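Local atomic coordinates of insecticidal crystal protein Cry7Cal (Bacillus thuringiensis, PDB entry 5ZI1), a protein that acts as an insecticidal crystal toxin against locusts, probably by binding receptors on insect gut cells and inserting its helical domain into their membranes. Residues V211-N216 and T255-L260; Y428-S433 and W452-V457; L55-M60 and K78-L83; V246-R251 and Q470-K475. All coordinates share one frame; numbering follows the deposited sequence.

Contact 1 of 4, residues V211-N216 and T255-L260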
loop_
_atom_site.group_PDB
_atom_site.type_symbol
_atom_site.label_atom_id
_atom_site.label_comp_id
_atom_site.label_asym_id
_atom_site.label_seq_id
_atom_site.Cartn_x
_atom_site.Cartn_y
_atom_site.Cartn_z
ATOM N N VAL A 211 14.444 17.889 -4.756
ATOM C CA VAL A 211 13.290 17.680 -5.613
ATOM C C VAL A 211 12.850 16.232 -5.524
ATOM O O VAL A 211 11.659 15.938 -5.377
ATOM C CB VAL A 211 13.602 18.104 -7.057
ATOM C CG1 VAL A 211 12.648 17.427 -8.024
ATOM C CG2 VAL A 211 13.483 19.604 -7.190
ATOM N N TRP A 212 13.813 15.309 -5.532
ATOM C CA TRP A 212 13.481 13.907 -5.324
ATOM C C TRP A 212 12.831 13.677 -3.967
ATOM O O TRP A 212 11.829 12.962 -3.866
ATOM C CB TRP A 212 14.718 13.034 -5.452
ATOM C CG TRP A 212 14.303 11.634 -5.501
ATOM C CD1 TRP A 212 13.842 10.956 -6.595
ATOM C CD2 TRP A 212 14.258 10.715 -4.409
ATOM N NE1 TRP A 212 13.533 9.665 -6.257
ATOM C CE2 TRP A 212 13.767 9.489 -4.919
ATOM C CE3 TRP A 212 14.583 10.805 -3.054
ATOM C CZ2 TRP A 212 13.600 8.366 -4.125
ATOM C CZ3 TRP A 212 14.421 9.689 -2.269
ATOM C CH2 TRP A 212 13.933 8.483 -2.802
ATOM N N GLU A 213 13.379 14.279 -2.911
ATOM C CA GLU A 213 12.824 14.053 -1.582
ATOM C C GLU A 213 11.353 14.445 -1.523
ATOM O O GLU A 213 10.524 13.697 -0.995
ATOM C CB GLU A 213 13.633 14.820 -0.540
ATOM C CG GLU A 213 13.100 14.670 0.866
ATOM C CD GLU A 213 14.165 15.009 1.921
ATOM O OE1 GLU A 213 15.184 14.289 2.021
ATOM O OE2 GLU A 213 13.992 16.011 2.639
ATOM N N ASN A 214 11.011 15.620 -2.058
ATOM C CA ASN A 214 9.620 16.064 -2.046
ATOM C C ASN A 214 8.758 15.150 -2.906
ATOM O O ASN A 214 7.599 14.882 -2.578
ATOM C CB ASN A 214 9.506 17.501 -2.550
ATOM C CG ASN A 214 10.175 18.520 -1.622
ATOM O OD1 ASN A 214 10.396 18.265 -0.434
ATOM N ND2 ASN A 214 10.485 19.692 -2.173
ATOM N N TYR A 215 9.315 14.679 -4.014
ATOM C CA TYR A 215 8.633 13.725 -4.868
ATOM C C TYR A 215 8.380 12.422 -4.114
ATOM O O TYR A 215 7.257 11.911 -4.086
ATOM C CB TYR A 215 9.493 13.503 -6.104
ATOM C CG TYR A 215 9.010 12.437 -7.064
ATOM C CD1 TYR A 215 9.335 11.097 -6.864
ATOM C CD2 TYR A 215 8.285 12.784 -8.208
ATOM C CE1 TYR A 215 8.950 10.140 -7.753
ATOM C CE2 TYR A 215 7.873 11.815 -9.113
ATOM C CZ TYR A 215 8.204 10.503 -8.880
ATOM O OH TYR A 215 7.805 9.539 -9.770
ATOM N N ASN A 216 9.406 11.900 -3.437
ATOM C CA ASN A 216 9.212 10.655 -2.714
ATOM C C ASN A 216 8.274 10.834 -1.529
ATOM O O ASN A 216 7.511 9.915 -1.191
ATOM C CB ASN A 216 10.548 10.098 -2.252
ATOM C CG ASN A 216 10.397 8.758 -1.582
ATOM O OD1 ASN A 216 10.035 7.754 -2.239
ATOM N ND2 ASN A 216 10.630 8.728 -0.254
ATOM N N THR A 255 11.025 5.963 3.370
ATOM C CA THR A 255 11.123 7.127 4.237
ATOM C C THR A 255 12.186 8.080 3.689
ATOM O O THR A 255 12.961 7.731 2.789
ATOM C CB THR A 255 11.454 6.709 5.680
ATOM O OG1 THR A 255 12.489 5.712 5.689
ATOM C CG2 THR A 255 10.220 6.152 6.407
ATOM N N ASP A 256 12.214 9.303 4.227
ATOM C CA ASP A 256 13.135 10.309 3.699
ATOM C C ASP A 256 14.580 9.829 3.826
ATOM O O ASP A 256 14.920 9.092 4.761
ATOM C CB ASP A 256 12.979 11.642 4.427
ATOM C CG ASP A 256 11.612 12.262 4.218
ATOM O OD1 ASP A 256 10.864 11.775 3.329
ATOM O OD2 ASP A 256 11.287 13.239 4.936
ATOM N N PRO A 257 15.450 10.209 2.891
ATOM C CA PRO A 257 16.849 9.760 2.986
ATOM C C PRO A 257 17.482 10.207 4.296
ATOM O O PRO A 257 17.160 11.268 4.839
ATOM C CB PRO A 257 17.516 10.404 1.767
ATOM C CG PRO A 257 16.325 10.582 0.752
ATOM C CD PRO A 257 15.178 10.976 1.658
ATOM N N ILE A 258 18.353 9.353 4.826
ATOM C CA ILE A 258 19.008 9.620 6.116
ATOM C C ILE A 258 20.252 10.431 5.786
ATOM O O ILE A 258 21.356 9.912 5.613
ATOM C CB ILE A 258 19.344 8.333 6.873
ATOM C CG1 ILE A 258 18.123 7.421 7.025
ATOM C CG2 ILE A 258 19.950 8.659 8.231
ATOM C CD1 ILE A 258 18.522 6.091 7.627
ATOM N N GLY A 259 20.059 11.739 5.661
ATOM C CA GLY A 259 21.146 12.645 5.367
ATOM C C GLY A 259 21.000 13.889 6.220
ATOM O O GLY A 259 19.947 14.143 6.808
ATOM N N LEU A 260 22.083 14.662 6.292
ATOM C CA LEU A 260 22.072 15.853 7.130
ATOM C C LEU A 260 21.230 16.953 6.491
ATOM O O LEU A 260 21.420 17.296 5.324
ATOM C CB LEU A 260 23.492 16.346 7.360
ATOM C CG LEU A 260 23.621 17.590 8.236
ATOM C CD1 LEU A 260 23.244 17.269 9.682
ATOM C CD2 LEU A 260 25.049 18.107 8.154
HETATM O O HOH W 1 11.411 11.546 0.726
HETATM O O HOH W 2 16.899 13.954 4.116
#

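Contact 2 of 4, residues Y428-S433 and W452-V457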
loop_
_atom_site.group_PDB
_atom_site.type_symbol
_atom_site.label_atom_id
_atom_site.label_comp_id
_atom_site.label_asym_id
_atom_site.label_seq_id
_atom_site.Cartn_x
_atom_site.Cartn_y
_atom_site.Cartn_z
ATOM N N TYR A 428 1.467 -1.264 14.768
ATOM C CA TYR A 428 2.412 -0.767 13.779
ATOM C C TYR A 428 1.980 -1.250 12.403
ATOM O O TYR A 428 1.545 -2.395 12.248
ATOM C CB TYR A 428 3.853 -1.210 14.081
ATOM C CG TYR A 428 4.124 -2.703 13.994
ATOM C CD1 TYR A 428 3.776 -3.561 15.033
ATOM C CD2 TYR A 428 4.765 -3.242 12.892
ATOM C CE1 TYR A 428 4.035 -4.930 14.958
ATOM C CE2 TYR A 428 5.019 -4.595 12.798
ATOM C CZ TYR A 428 4.658 -5.443 13.835
ATOM O OH TYR A 428 4.925 -6.800 13.730
ATOM N N GLY A 429 2.090 -0.372 11.408
ATOM C CA GLY A 429 1.541 -0.684 10.098
ATOM C C GLY A 429 2.577 -1.105 9.082
ATOM O O GLY A 429 2.230 -1.614 8.014
ATOM N N HIS A 430 3.858 -0.926 9.412
ATOM C CA HIS A 430 4.920 -1.134 8.442
ATOM C C HIS A 430 6.103 -1.835 9.096
ATOM O O HIS A 430 6.311 -1.763 10.312
ATOM C CB HIS A 430 5.352 0.205 7.808
ATOM C CG HIS A 430 4.328 0.798 6.874
ATOM N ND1 HIS A 430 3.289 1.598 7.312
ATOM C CD2 HIS A 430 4.180 0.694 5.529
ATOM C CE1 HIS A 430 2.553 1.967 6.278
ATOM N NE2 HIS A 430 3.072 1.431 5.184
ATOM N N ARG A 431 6.892 -2.509 8.264
ATOM C CA ARG A 431 8.082 -3.221 8.693
ATOM C C ARG A 431 9.199 -2.889 7.719
ATOM O O ARG A 431 8.949 -2.649 6.535
ATOM C CB ARG A 431 7.865 -4.758 8.733
ATOM C CG ARG A 431 8.076 -5.422 7.379
ATOM C CD ARG A 431 7.978 -6.920 7.403
ATOM N NE ARG A 431 6.645 -7.405 7.764
ATOM C CZ ARG A 431 5.589 -7.377 6.952
ATOM N NH1 ARG A 431 5.689 -6.848 5.734
ATOM N NH2 ARG A 431 4.430 -7.852 7.374
ATOM N N LEU A 432 10.429 -2.863 8.224
ATOM C CA LEU A 432 11.556 -2.522 7.371
ATOM C C LEU A 432 11.745 -3.605 6.329
ATOM O O LEU A 432 11.644 -4.799 6.626
ATOM C CB LEU A 432 12.831 -2.352 8.193
ATOM C CG LEU A 432 14.122 -1.879 7.517
ATOM C CD1 LEU A 432 14.057 -0.434 7.038
ATOM C CD2 LEU A 432 15.271 -2.011 8.530
ATOM N N SER A 433 12.006 -3.191 5.090
ATOM C CA SER A 433 12.183 -4.154 4.023
ATOM C C SER A 433 13.411 -3.922 3.172
ATOM O O SER A 433 13.854 -4.866 2.505
ATOM C CB SER A 433 10.934 -4.193 3.112
ATOM O OG SER A 433 10.567 -2.897 2.632
ATOM N N TRP A 452 10.102 0.165 3.390
ATOM C CA TRP A 452 9.144 -0.465 4.290
ATOM C C TRP A 452 8.047 -1.173 3.499
ATOM O O TRP A 452 7.611 -0.680 2.448
ATOM C CB TRP A 452 8.505 0.595 5.198
ATOM C CG TRP A 452 9.509 1.449 5.908
ATOM C CD1 TRP A 452 10.166 2.520 5.408
ATOM C CD2 TRP A 452 9.984 1.271 7.249
ATOM N NE1 TRP A 452 11.027 3.034 6.355
ATOM C CE2 TRP A 452 10.929 2.283 7.495
ATOM C CE3 TRP A 452 9.692 0.358 8.266
ATOM C CZ2 TRP A 452 11.588 2.413 8.724
ATOM C CZ3 TRP A 452 10.351 0.485 9.491
ATOM C CH2 TRP A 452 11.286 1.507 9.705
ATOM N N THR A 453 7.581 -2.309 4.024
ATOM C CA THR A 453 6.391 -2.986 3.516
ATOM C C THR A 453 5.305 -3.013 4.590
ATOM O O THR A 453 5.581 -2.896 5.786
ATOM C CB THR A 453 6.695 -4.408 3.058
ATOM O OG1 THR A 453 7.203 -5.181 4.171
ATOM C CG2 THR A 453 7.685 -4.394 1.891
ATOM N N HIS A 454 4.063 -3.170 4.136
ATOM C CA HIS A 454 2.874 -3.073 4.977
ATOM C C HIS A 454 2.645 -4.365 5.752
ATOM O O HIS A 454 2.842 -5.463 5.224
ATOM C CB HIS A 454 1.662 -2.777 4.090
ATOM C CG HIS A 454 0.463 -2.273 4.826
ATOM N ND1 HIS A 454 -0.611 -3.078 5.137
ATOM C CD2 HIS A 454 0.152 -1.037 5.279
ATOM C CE1 HIS A 454 -1.525 -2.367 5.772
ATOM N NE2 HIS A 454 -1.090 -1.121 5.865
ATOM N N VAL A 455 2.217 -4.239 7.013
ATOM C CA VAL A 455 2.121 -5.418 7.875
ATOM C C VAL A 455 0.924 -6.308 7.537
ATOM O O VAL A 455 0.843 -7.443 8.033
ATOM C CB VAL A 455 2.163 -4.946 9.350
ATOM C CG1 VAL A 455 1.908 -6.078 10.344
ATOM C CG2 VAL A 455 3.527 -4.342 9.644
ATOM N N SER A 456 0.019 -5.861 6.653
ATOM C CA SER A 456 -1.047 -6.753 6.208
ATOM C C SER A 456 -0.505 -7.927 5.409
ATOM O O SER A 456 -1.166 -8.971 5.324
ATOM C CB SER A 456 -2.070 -5.991 5.362
ATOM O OG SER A 456 -1.453 -5.423 4.223
ATOM N N VAL A 457 0.673 -7.787 4.806
ATOM C CA VAL A 457 1.282 -8.930 4.142
ATOM C C VAL A 457 1.738 -9.928 5.194
ATOM O O VAL A 457 2.461 -9.574 6.134
ATOM C CB VAL A 457 2.467 -8.494 3.279
ATOM C CG1 VAL A 457 2.942 -9.680 2.433
ATOM C CG2 VAL A 457 2.084 -7.292 2.454
#

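Contact 3 of 4, residues L55-M60 and K78-L83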
loop_
_atom_site.group_PDB
_atom_site.type_symbol
_atom_site.label_atom_id
_atom_site.label_comp_id
_atom_site.label_asym_id
_atom_site.label_seq_id
_atom_site.Cartn_x
_atom_site.Cartn_y
_atom_site.Cartn_z
ATOM N N LEU A 55 -9.864 16.516 10.887
ATOM C CA LEU A 55 -9.064 15.610 10.062
ATOM C C LEU A 55 -9.144 15.988 8.589
ATOM O O LEU A 55 -8.136 15.935 7.873
ATOM C CB LEU A 55 -9.510 14.161 10.268
ATOM C CG LEU A 55 -8.539 13.106 9.723
ATOM C CD1 LEU A 55 -7.221 13.164 10.482
ATOM C CD2 LEU A 55 -9.121 11.707 9.803
ATOM N N TRP A 56 -10.324 16.393 8.118
ATOM C CA TRP A 56 -10.436 16.752 6.707
ATOM C C TRP A 56 -9.694 18.047 6.403
ATOM O O TRP A 56 -9.179 18.218 5.291
ATOM C CB TRP A 56 -11.897 16.874 6.297
ATOM C CG TRP A 56 -12.732 15.657 6.586
ATOM C CD1 TRP A 56 -13.392 15.378 7.746
ATOM C CD2 TRP A 56 -13.014 14.562 5.693
ATOM N NE1 TRP A 56 -14.055 14.179 7.641
ATOM C CE2 TRP A 56 -13.844 13.660 6.389
ATOM C CE3 TRP A 56 -12.652 14.265 4.372
ATOM C CZ2 TRP A 56 -14.341 12.481 5.800
ATOM C CZ3 TRP A 56 -13.147 13.075 3.786
ATOM C CH2 TRP A 56 -13.978 12.210 4.504
ATOM N N GLU A 57 -9.626 18.967 7.368
ATOM C CA GLU A 57 -8.757 20.128 7.198
ATOM C C GLU A 57 -7.300 19.700 7.069
ATOM O O GLU A 57 -6.574 20.197 6.199
ATOM C CB GLU A 57 -8.923 21.099 8.366
ATOM C CG GLU A 57 -10.286 21.779 8.476
ATOM C CD GLU A 57 -10.475 22.475 9.834
ATOM O OE1 GLU A 57 -9.626 22.282 10.739
ATOM O OE2 GLU A 57 -11.470 23.218 9.996
ATOM N N SER A 58 -6.856 18.771 7.920
ATOM C CA SER A 58 -5.485 18.282 7.829
ATOM C C SER A 58 -5.219 17.596 6.496
ATOM O O SER A 58 -4.124 17.737 5.936
ATOM C CB SER A 58 -5.189 17.318 8.974
ATOM O OG SER A 58 -5.550 17.879 10.218
ATOM N N PHE A 59 -6.188 16.810 5.995
ATOM C CA PHE A 59 -6.065 16.229 4.661
ATOM C C PHE A 59 -5.738 17.304 3.638
ATOM O O PHE A 59 -4.790 17.175 2.858
ATOM C CB PHE A 59 -7.361 15.514 4.243
ATOM C CG PHE A 59 -7.582 14.176 4.879
ATOM C CD1 PHE A 59 -6.531 13.445 5.431
ATOM C CD2 PHE A 59 -8.853 13.639 4.921
ATOM C CE1 PHE A 59 -6.758 12.200 6.010
ATOM C CE2 PHE A 59 -9.093 12.402 5.502
ATOM C CZ PHE A 59 -8.041 11.678 6.048
ATOM N N MET A 60 -6.534 18.370 3.612
ATOM C CA MET A 60 -6.292 19.441 2.653
ATOM C C MET A 60 -4.956 20.137 2.906
ATOM O O MET A 60 -4.196 20.380 1.961
ATOM C CB MET A 60 -7.450 20.438 2.694
ATOM C CG MET A 60 -8.736 19.850 2.133
ATOM S SD MET A 60 -10.111 21.007 2.040
ATOM C CE MET A 60 -10.897 20.742 3.620
ATOM N N LYS A 78 -16.645 25.273 0.988
ATOM C CA LYS A 78 -17.728 24.483 0.435
ATOM C C LYS A 78 -17.486 22.999 0.657
ATOM O O LYS A 78 -18.409 22.268 1.019
ATOM C CB LYS A 78 -17.911 24.771 -1.049
ATOM C CG LYS A 78 -19.049 23.944 -1.629
ATOM C CD LYS A 78 -19.356 24.296 -3.066
ATOM C CE LYS A 78 -20.682 23.681 -3.493
ATOM N NZ LYS A 78 -20.810 23.611 -4.981
ATOM N N ALA A 79 -16.247 22.539 0.474
ATOM C CA ALA A 79 -15.947 21.135 0.728
ATOM C C ALA A 79 -16.261 20.769 2.170
ATOM O O ALA A 79 -16.984 19.800 2.430
ATOM C CB ALA A 79 -14.489 20.835 0.387
ATOM N N LEU A 80 -15.774 21.572 3.119
ATOM C CA LEU A 80 -16.008 21.291 4.534
ATOM C C LEU A 80 -17.490 21.288 4.862
ATOM O O LEU A 80 -17.953 20.483 5.677
ATOM C CB LEU A 80 -15.281 22.324 5.401
ATOM C CG LEU A 80 -13.773 22.168 5.503
ATOM C CD1 LEU A 80 -13.143 23.348 6.256
ATOM C CD2 LEU A 80 -13.429 20.828 6.180
ATOM N N SER A 81 -18.246 22.192 4.248
ATOM C CA SER A 81 -19.676 22.288 4.508
ATOM C C SER A 81 -20.418 21.042 4.020
ATOM O O SER A 81 -21.332 20.553 4.697
ATOM C CB SER A 81 -20.211 23.564 3.847
ATOM O OG SER A 81 -21.601 23.506 3.610
ATOM N N GLU A 82 -20.038 20.509 2.853
ATOM C CA GLU A 82 -20.594 19.231 2.408
ATOM C C GLU A 82 -20.120 18.086 3.284
ATOM O O GLU A 82 -20.876 17.135 3.514
ATOM C CB GLU A 82 -20.210 18.942 0.964
ATOM C CG GLU A 82 -20.482 20.089 0.041
ATOM C CD GLU A 82 -21.844 19.980 -0.587
ATOM O OE1 GLU A 82 -22.806 19.617 0.137
ATOM O OE2 GLU A 82 -21.950 20.247 -1.811
ATOM N N LEU A 83 -18.876 18.155 3.780
ATOM C CA LEU A 83 -18.397 17.091 4.655
ATOM C C LEU A 83 -19.193 17.058 5.949
ATOM O O LEU A 83 -19.502 15.978 6.470
ATOM C CB LEU A 83 -16.901 17.246 4.922
ATOM C CG LEU A 83 -15.995 16.927 3.719
ATOM C CD1 LEU A 83 -14.560 17.363 3.977
ATOM C CD2 LEU A 83 -16.032 15.437 3.359
#

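Contact 4 of 4, residues V246-R251 and Q470-K475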
loop_
_atom_site.group_PDB
_atom_site.type_symbol
_atom_site.label_atom_id
_atom_site.label_comp_id
_atom_site.label_asym_id
_atom_site.label_seq_id
_atom_site.Cartn_x
_atom_site.Cartn_y
_atom_site.Cartn_z
ATOM N N VAL A 246 -9.672 -11.544 2.854
ATOM C CA VAL A 246 -8.410 -11.176 3.482
ATOM C C VAL A 246 -7.475 -10.659 2.398
ATOM O O VAL A 246 -7.156 -11.382 1.442
ATOM C CB VAL A 246 -7.787 -12.357 4.243
ATOM C CG1 VAL A 246 -6.419 -11.956 4.788
ATOM C CG2 VAL A 246 -8.708 -12.784 5.364
ATOM N N THR A 247 -7.012 -9.423 2.558
ATOM C CA THR A 247 -6.217 -8.769 1.532
ATOM C C THR A 247 -4.884 -8.278 2.081
ATOM O O THR A 247 -4.694 -8.116 3.298
ATOM C CB THR A 247 -6.995 -7.613 0.948
ATOM O OG1 THR A 247 -7.263 -6.686 2.005
ATOM C CG2 THR A 247 -8.323 -8.123 0.408
ATOM N N GLU A 248 -3.946 -8.045 1.155
ATOM C CA GLU A 248 -2.607 -7.586 1.503
ATOM C C GLU A 248 -2.194 -6.451 0.575
ATOM O O GLU A 248 -2.502 -6.482 -0.619
ATOM C CB GLU A 248 -1.571 -8.715 1.400
ATOM C CG GLU A 248 -2.029 -10.066 1.927
ATOM C CD GLU A 248 -0.866 -11.069 2.013
ATOM O OE1 GLU A 248 -0.092 -11.173 1.022
ATOM O OE2 GLU A 248 -0.715 -11.729 3.078
ATOM N N LEU A 249 -1.479 -5.468 1.135
ATOM C CA LEU A 249 -0.844 -4.385 0.389
ATOM C C LEU A 249 0.641 -4.702 0.249
ATOM O O LEU A 249 1.396 -4.573 1.216
ATOM C CB LEU A 249 -1.012 -3.055 1.118
ATOM C CG LEU A 249 -2.408 -2.611 1.506
ATOM C CD1 LEU A 249 -2.330 -1.481 2.530
ATOM C CD2 LEU A 249 -3.188 -2.180 0.250
ATOM N N THR A 250 1.075 -5.069 -0.945
ATOM C CA THR A 250 2.450 -5.499 -1.155
ATOM C C THR A 250 3.385 -4.377 -1.575
ATOM O O THR A 250 4.552 -4.648 -1.865
ATOM C CB THR A 250 2.487 -6.586 -2.223
ATOM O OG1 THR A 250 1.961 -6.049 -3.439
ATOM C CG2 THR A 250 1.660 -7.788 -1.796
ATOM N N ARG A 251 2.899 -3.146 -1.672
ATOM C CA ARG A 251 3.726 -2.064 -2.183
ATOM C C ARG A 251 4.784 -1.663 -1.154
ATOM O O ARG A 251 4.547 -1.704 0.055
ATOM C CB ARG A 251 2.860 -0.860 -2.557
ATOM C CG ARG A 251 2.459 0.076 -1.425
ATOM C CD ARG A 251 1.550 -0.591 -0.424
ATOM N NE ARG A 251 1.126 0.279 0.678
ATOM C CZ ARG A 251 1.862 0.582 1.751
ATOM N NH1 ARG A 251 3.104 0.119 1.885
ATOM N NH2 ARG A 251 1.349 1.368 2.688
ATOM N N GLN A 470 -7.280 -13.708 -0.469
ATOM C CA GLN A 470 -6.845 -13.002 -1.664
ATOM C C GLN A 470 -5.340 -12.825 -1.529
ATOM O O GLN A 470 -4.865 -12.083 -0.660
ATOM C CB GLN A 470 -7.586 -11.677 -1.839
ATOM C CG GLN A 470 -7.227 -10.916 -3.115
ATOM C CD GLN A 470 -7.775 -9.497 -3.121
ATOM O OE1 GLN A 470 -7.283 -8.638 -2.400
ATOM N NE2 GLN A 470 -8.810 -9.251 -3.925
ATOM N N ILE A 471 -4.604 -13.523 -2.380
ATOM C CA ILE A 471 -3.157 -13.605 -2.322
ATOM C C ILE A 471 -2.623 -12.968 -3.597
ATOM O O ILE A 471 -2.948 -13.426 -4.697
ATOM C CB ILE A 471 -2.659 -15.053 -2.203
ATOM C CG1 ILE A 471 -3.274 -15.744 -0.985
ATOM C CG2 ILE A 471 -1.142 -15.066 -2.142
ATOM C CD1 ILE A 471 -2.716 -17.157 -0.743
ATOM N N PRO A 472 -1.813 -11.917 -3.501
ATOM C CA PRO A 472 -1.282 -11.293 -4.709
ATOM C C PRO A 472 -0.356 -12.242 -5.428
ATOM O O PRO A 472 0.336 -13.054 -4.816
ATOM C CB PRO A 472 -0.524 -10.075 -4.175
ATOM C CG PRO A 472 -1.264 -9.733 -2.931
ATOM C CD PRO A 472 -1.654 -11.061 -2.323
ATOM N N ALA A 473 -0.363 -12.142 -6.750
ATOM C CA ALA A 473 0.555 -12.946 -7.541
ATOM C C ALA A 473 1.999 -12.723 -7.108
ATOM O O ALA A 473 2.817 -13.647 -7.178
ATOM C CB ALA A 473 0.369 -12.626 -9.031
ATOM N N VAL A 474 2.335 -11.515 -6.652
ATOM C CA VAL A 474 3.713 -11.271 -6.251
ATOM C C VAL A 474 4.089 -12.001 -4.968
ATOM O O VAL A 474 5.275 -12.072 -4.652
ATOM C CB VAL A 474 4.007 -9.759 -6.132
ATOM C CG1 VAL A 474 3.887 -9.108 -7.491
ATOM C CG2 VAL A 474 3.076 -9.095 -5.148
ATOM N N LYS A 475 3.123 -12.589 -4.243
ATOM C CA LYS A 475 3.455 -13.473 -3.124
ATOM C C LYS A 475 4.080 -14.793 -3.577
ATOM O O LYS A 475 4.505 -15.578 -2.721
ATOM C CB LYS A 475 2.224 -13.762 -2.262
ATOM C CG LYS A 475 1.626 -12.539 -1.541
ATOM C CD LYS A 475 2.627 -11.917 -0.556
ATOM C CE LYS A 475 2.972 -12.857 0.611
ATOM N NZ LYS A 475 1.867 -12.999 1.628
HETATM O O HOH W 3 -4.872 -9.159 -1.266
#

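Contact 1 of 4, residues V211-N216 and T255-L260
Two carboxylates, those of E213 and D256, come within 4.5 Å of each other (OE2 to OD2), and the polar links across this contact run through water. Arginines probably offset the repulsion, chiefly at D256, which makes salt bridges with R217 and R220; E213 OE2 is hydrogen-bonded to Y272 OH and forms a long, weak ion pair with R217. One water gathers three groups. It donates to E213 O and, at 2.7 Å, to D256 OD1, and it accepts from N216 ND2 at 3.1 Å; the same amide nitrogen also bonds F254 O. A second water donates to E213 OE1 (2.7 Å) and to P257 O (2.8 Å), so it spans the glutamate and the loop backbone.

The apolar part is the touch of P257 CG on W212 CZ3 at 3.7 Å, the proline meeting the rim of the indole roughly level with the ring. On its other flank, P257 CD borders the carboxylate, 3.3 Å from E213 OE1. The indole reaches this spot because its CG is anti to the backbone N (chi1 -169°); within the helix, the CB of N216 lies over one of its faces. W212 NE1 bonds E283 OE1.

The contact thus sets helix 208-227, in the N-terminal helical domain, against the loop that leaves strand 252-254 in the second domain. Helix 279-286 packs on W212 through I282 and A286, helix 169-202 lies against Y215, and strand 448-454 touches P257 through V449.

Contact 2 of 4, residues Y428-S433 and W452-V457
The imidazoles of H430 and H454 form a T-shaped pair: the CD2 edge of H454 points at one face of H430, with ring centroids 5.2 Å apart and planes at 88°. The carbonyl oxygen of G429 sits over one face of the H454 ring, whose ND1 shares a hydrogen bond with S456 OG (2.7 Å). The indole of W452 carries L432 on one face, CD1 standing 4.1 Å from the centroid of the six-membered ring. At the guanidinium of R431, T453 OG1 lies at the edge, in plane, 2.7 Å from NH1, while V455 CG2 lies over one face near the rim.

R431 gets there by a chain that bends at chi3 (64°) and turns back along the partner strand. Weak bonds from NH1 to H454 O and from NH2 to V457 O (2.9 Å) add to its grip, and D353 pairs with NE. In the backbone between the two faces, R431 and T453 form an antiparallel hydrogen-bonded pair, R431 N to T453 O 2.8 Å and T453 N to R431 O 2.9 Å. V455 N continues it to G429 O at 2.8 Å, approaching from above the carbonyl plane.

In this buried hairpin of the middle, all-beta domain of the three-domain delta-endotoxin fold, the arginine's charge is met by an acid, a hydroxyl and carbonyls. H430 NE2 bonds R251 NH2, consistent with a neutral H430 whose NE2 is the acceptor.

Contact 3 of 4, residues L55-M60 and K78-L83
W56 meets L83 from its CB onward. CB lies 3.6 Å from L83 CD1 and 4.2 Å from L80 CD2; W56 CG and W56 CD2 stay beside the same L83 CD1. At W56 CE3 both methyls of L83 are near, and farther out L83 CD2 takes over, standing 3.7 Å from the centroid of the six-membered ring and only 11° off its normal, a CH-pi contact over the face. The opposite face of the indole is met by CE2 of F59 in its own helix. W56 therefore lies between a leucine of the partner helix and a phenylalanine of its own.

L80 packs one turn along, against M60 and E57. The methyl CE of M60 touches L80 CD2 at 3.6 Å, brought round by a bend at chi3 (-91°), and the aliphatic CG of E57 meets L80 CD1 at 3.9 Å from across, the two side chains at about a right angle.

All of this is apolar packing between roughly antiparallel helices, the axes of the two segments 10.9 Å apart at 147°. Helices 54-67 and 73-101 are successive members of the N-terminal helical domain; helix 141-165 backs W56 and M60 through Q146 and V143, and helix 13-26 packs on L55 and F59.

Contact 4 of 4, residues V246-R251 and Q470-K475
V246 and Q470 are joined by a backbone bond, Q470 N to V246 O at 3.0 Å (148° at the hydrogen) and in the carbonyl plane, where strand 245-246 runs parallel to strand 468-472. Just beyond it the two chains separate, and the link passes to a water, which accepts from E248 N (2.8 Å) and donates to Q470 O and to Q470 OE1 (2.7 Å). The side-chain amide thus turns its oxygen to this water, beside the CG2 methyl of T247, while NE2 bonds E596 OE2.

The salt bridge of E248 and K475 follows. K475 NZ bonds E248 OE1 at 2.7 Å on the syn lone pair, and OE2 weakly at 3.2 Å. The lysine is curled, bent at chi2, chi3 and chi4, so its CD passes 3.2 Å from the same OE1 before the amine reaches it. T250 closes the far end through its CG2 methyl, which meets P472 CG at 3.7 Å, the two side chains lying alongside and running opposite ways; V474 CG2 flanks the same threonine.

Chemically, E248 and K475 form a buried ion pair with further polar support: K475 NZ also bonds R458 O and N461 OD1, and R458 N donates to E248 OE2. The mutual pairing and these added bonds would probably keep both groups charged despite burial, and the ion pair links the middle and C-terminal domains.

How the contacts relate
Following the chain from its N terminus, contact 3 closes a short loop first, joining two successive helices of the N-terminal domain, and it touches none of the others. The chain later reaches 211-216, passes 246-251 and closes contact 1 at 255-260, so contacts 1 and 4 cross; contact 1 ties the helical domain to the second domain. Contact 2, a hairpin within that domain, is nested inside the long loop that contact 4 closes at 470-475, where the C-terminal domain is joined. Contacts 2 and 4 meet through H430 with R251 and S456 with L249, and T255 with W452 connects contact 1 to contact 2.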